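Local coordinates for restriction endonuclease (Mycobacterium sp., PDB 4F0Q), which cleaves DNA in a manner dependent on cytosine methylation, working as a tetrameric restriction endonuclease, at residues A[68-73]-A[132-137]. Numbering follows the deposited sequence.
Sequences INAPAE and NRLLLE
Asn-69 OD1 is gripped by one hydrogen bond, from the backbone N of Glu-65, and ND2 of the same carboxamide by another, to the carbonyl O of Ala-86, so the flat group is held at both ends. Asn-69 points away from helix 130-142, whereas Ile-68 and Ala-70, on either side of it in sequence, point toward the helix, as side chains alternate along an extended backbone. On the helical side the backbone N of Asn-132 is tied to OD1 of Asp-117.

No hydrogen bond joins 68-73 to 132-137; the contact is small, burying 222 Å² in all, and its close approaches are between apolar side chains, with Asn-132 at the margin beside the tip of Ile-68. Ile-68 supplies most of the surface from 68-73, using two branches. Its CG1 lies anti to the carbonyl carbon (chi1 -55°), and a chi2 of 144°, off the staggered value, places CD1 against Leu-135, 3.6 Å from its CD1; the Leu-135 side chain runs at a slant to that of Ile-68. Leu-135 CG follows at 4.0 Å from the same Ile-68 CD1. The other branch, CG2, stands 4.2 Å from Leu-134 CD1, where the two side chains lie alongside, running opposite ways. That same Leu-134 methyl, CD1, meets Ala-70 CB at 3.7 Å and so spans Ile-68 at the end of the strand and Ala-70 in the loop just after it.

This is strand-on-helix packing within the N-terminal region, which belongs to a PUA-clan family. Strand 67-69 pairs antiparallel with strand 85-89, while helix 130-142 also rests on strand 200-210 through Leu-135 on Leu-206 and Leu-136 on Leu-204, and its Arg-133 and Glu-137 pack against Leu-125 of a second subunit.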
ATOM      1  N   ILE A  68      -4.120  11.490  35.766  1.00 17.64           N
ATOM      2  CA  ILE A  68      -5.075  10.391  35.811  1.00 21.16           C
ATOM      3  C   ILE A  68      -5.834  10.357  37.134  1.00 16.32           C
ATOM      4  O   ILE A  68      -5.233  10.343  38.208  1.00 16.85           O
ATOM      5  CB  ILE A  68      -4.364   9.046  35.587  1.00 18.07           C
ATOM      6  CG1 ILE A  68      -3.570   9.090  34.279  1.00 17.70           C
ATOM      7  CG2 ILE A  68      -5.367   7.901  35.582  1.00 17.88           C
ATOM      8  CD1 ILE A  68      -2.262   8.336  34.323  1.00 14.81           C
ATOM      9  N   ASN A  69      -7.161  10.337  37.041  1.00 18.84           N
ATOM     10  CA  ASN A  69      -8.023  10.377  38.216  1.00 19.97           C
ATOM     11  C   ASN A  69      -9.038   9.241  38.208  1.00 20.93           C
ATOM     12  O   ASN A  69      -9.466   8.787  37.149  1.00 23.14           O
ATOM     13  CB  ASN A  69      -8.765  11.711  38.286  1.00 21.20           C
ATOM     14  CG  ASN A  69      -7.841  12.902  38.149  1.00 18.23           C
ATOM     15  OD1 ASN A  69      -7.397  13.475  39.143  1.00 22.82           O
ATOM     16  ND2 ASN A  69      -7.549  13.286  36.911  1.00 17.68           N
ATOM     17  N   ALA A  70      -9.429   8.792  39.396  1.00 23.85           N
ATOM     18  CA  ALA A  70     -10.436   7.744  39.520  1.00 23.24           C
ATOM     19  C   ALA A  70     -11.094   7.765  40.894  1.00 25.30           C
ATOM     20  O   ALA A  70     -10.408   7.759  41.916  1.00 26.43           O
ATOM     21  CB  ALA A  70      -9.825   6.380  39.239  1.00 22.28           C
ATOM     22  N   PRO A  71     -12.436   7.800  40.921  1.00 27.07           N
ATOM     23  CA  PRO A  71     -13.199   7.755  42.172  1.00 31.32           C
ATOM     24  C   PRO A  71     -13.018   6.417  42.879  1.00 33.03           C
ATOM     25  O   PRO A  71     -12.522   5.466  42.271  1.00 32.44           O
ATOM     26  CB  PRO A  71     -14.650   7.902  41.701  1.00 27.11           C
ATOM     27  CG  PRO A  71     -14.557   8.547  40.359  1.00 24.93           C
ATOM     28  CD  PRO A  71     -13.307   8.003  39.751  1.00 27.22           C
ATOM     29  N   ALA A  72     -13.414   6.349  44.147  1.00 35.39           N
ATOM     30  CA  ALA A  72     -13.324   5.109  44.911  1.00 38.50           C
ATOM     31  C   ALA A  72     -14.177   4.018  44.274  1.00 32.14           C
ATOM     32  O   ALA A  72     -15.260   4.287  43.752  1.00 29.83           O
ATOM     33  CB  ALA A  72     -13.750   5.343  46.352  1.00 42.01           C
ATOM     34  N   GLU A  73     -13.679   2.787  44.316  1.00 31.64           N
ATOM     35  CA  GLU A  73     -14.332   1.662  43.652  1.00 28.97           C
ATOM     36  C   GLU A  73     -15.725   1.376  44.210  1.00 30.18           C
ATOM     37  O   GLU A  73     -15.937   1.403  45.422  1.00 40.07           O
ATOM     38  CB  GLU A  73     -13.455   0.411  43.742  1.00 29.36           C
ATOM     39  CG  GLU A  73     -13.887  -0.706  42.816  1.00 34.72           C
ATOM     40  CD  GLU A  73     -12.903  -1.858  42.788  1.00 35.18           C
ATOM     41  OE1 GLU A  73     -12.011  -1.901  43.660  1.00 34.02           O
ATOM     42  OE2 GLU A  73     -13.020  -2.718  41.888  1.00 35.77           O
ATOM     43  N   ASN A 132      -0.437   5.067  36.464  1.00 21.60           N
ATOM     44  CA  ASN A 132      -0.091   3.911  35.641  1.00 20.36           C
ATOM     45  C   ASN A 132      -0.694   2.612  36.164  1.00 17.23           C
ATOM     46  O   ASN A 132      -1.017   1.714  35.387  1.00 16.48           O
ATOM     47  CB  ASN A 132       1.427   3.776  35.507  1.00 19.27           C
ATOM     48  CG  ASN A 132       2.013   4.772  34.533  1.00 16.12           C
ATOM     49  OD1 ASN A 132       1.331   5.693  34.092  1.00 17.00           O
ATOM     50  ND2 ASN A 132       3.284   4.596  34.192  1.00 15.17           N
ATOM     51  N   ARG A 133      -0.842   2.518  37.482  1.00 18.13           N
ATOM     52  CA  ARG A 133      -1.482   1.360  38.091  1.00 19.68           C
ATOM     53  C   ARG A 133      -2.959   1.323  37.711  1.00 15.04           C
ATOM     54  O   ARG A 133      -3.502   0.262  37.393  1.00 14.94           O
ATOM     55  CB  ARG A 133      -1.315   1.379  39.612  1.00 18.74           C
ATOM     56  CG  ARG A 133      -1.984   0.211  40.319  1.00 19.19           C
ATOM     57  CD  ARG A 133      -1.642   0.165  41.803  1.00 25.98           C
ATOM     58  NE  ARG A 133      -0.266  -0.262  42.045  1.00 29.49           N
ATOM     59  CZ  ARG A 133       0.733   0.561  42.348  1.00 23.14           C
ATOM     60  NH1 ARG A 133       0.514   1.865  42.450  1.00 28.51           N
ATOM     61  NH2 ARG A 133       1.950   0.079  42.555  1.00 21.65           N
ATOM     62  N   LEU A 134      -3.601   2.487  37.738  1.00 14.25           N
ATOM     63  CA  LEU A 134      -4.994   2.593  37.309  1.00 14.94           C
ATOM     64  C   LEU A 134      -5.142   2.255  35.828  1.00 13.70           C
ATOM     65  O   LEU A 134      -6.102   1.596  35.422  1.00 14.07           O
ATOM     66  CB  LEU A 134      -5.538   3.998  37.582  1.00 15.14           C
ATOM     67  CG  LEU A 134      -5.686   4.414  39.046  1.00 16.60           C
ATOM     68  CD1 LEU A 134      -6.122   5.867  39.143  1.00 19.01           C
ATOM     69  CD2 LEU A 134      -6.674   3.509  39.765  1.00 17.69           C
ATOM     70  N   LEU A 135      -4.182   2.705  35.025  1.00 16.90           N
ATOM     71  CA  LEU A 135      -4.203   2.461  33.586  1.00 16.43           C
ATOM     72  C   LEU A 135      -3.993   0.988  33.249  1.00 14.28           C
ATOM     73  O   LEU A 135      -4.566   0.483  32.288  1.00 13.38           O
ATOM     74  CB  LEU A 135      -3.158   3.322  32.873  1.00 17.98           C
ATOM     75  CG  LEU A 135      -3.387   4.835  32.871  1.00 14.21           C
ATOM     76  CD1 LEU A 135      -2.338   5.530  32.014  1.00 16.28           C
ATOM     77  CD2 LEU A 135      -4.788   5.173  32.390  1.00 12.19           C
ATOM     78  N   LEU A 136      -3.164   0.305  34.034  1.00 14.81           N
ATOM     79  CA  LEU A 136      -2.938  -1.126  33.844  1.00 13.86           C
ATOM     80  C   LEU A 136      -4.156  -1.928  34.293  1.00 14.36           C
ATOM     81  O   LEU A 136      -4.614  -2.839  33.589  1.00 18.94           O
ATOM     82  CB  LEU A 136      -1.690  -1.580  34.606  1.00 14.01           C
ATOM     83  CG  LEU A 136      -0.339  -1.167  34.014  1.00 13.38           C
ATOM     84  CD1 LEU A 136       0.791  -1.443  34.993  1.00 14.81           C
ATOM     85  CD2 LEU A 136      -0.092  -1.888  32.700  1.00 16.83           C
ATOM     86  N   GLU A 137      -4.678  -1.577  35.466  1.00 15.96           N
ATOM     87  CA  GLU A 137      -5.875  -2.220  36.000  1.00 15.88           C
ATOM     88  C   GLU A 137      -7.062  -2.048  35.057  1.00 16.48           C
ATOM     89  O   GLU A 137      -7.921  -2.924  34.960  1.00 14.85           O
ATOM     90  CB  GLU A 137      -6.212  -1.671  37.387  1.00 14.70           C
ATOM     91  CG  GLU A 137      -5.273  -2.147  38.485  1.00 16.73           C
ATOM     92  CD  GLU A 137      -5.559  -1.498  39.825  1.00 19.92           C
ATOM     93  OE1 GLU A 137      -6.238  -0.449  39.847  1.00 20.63           O
ATOM     94  OE2 GLU A 137      -5.109  -2.039  40.857  1.00 26.30           O
TER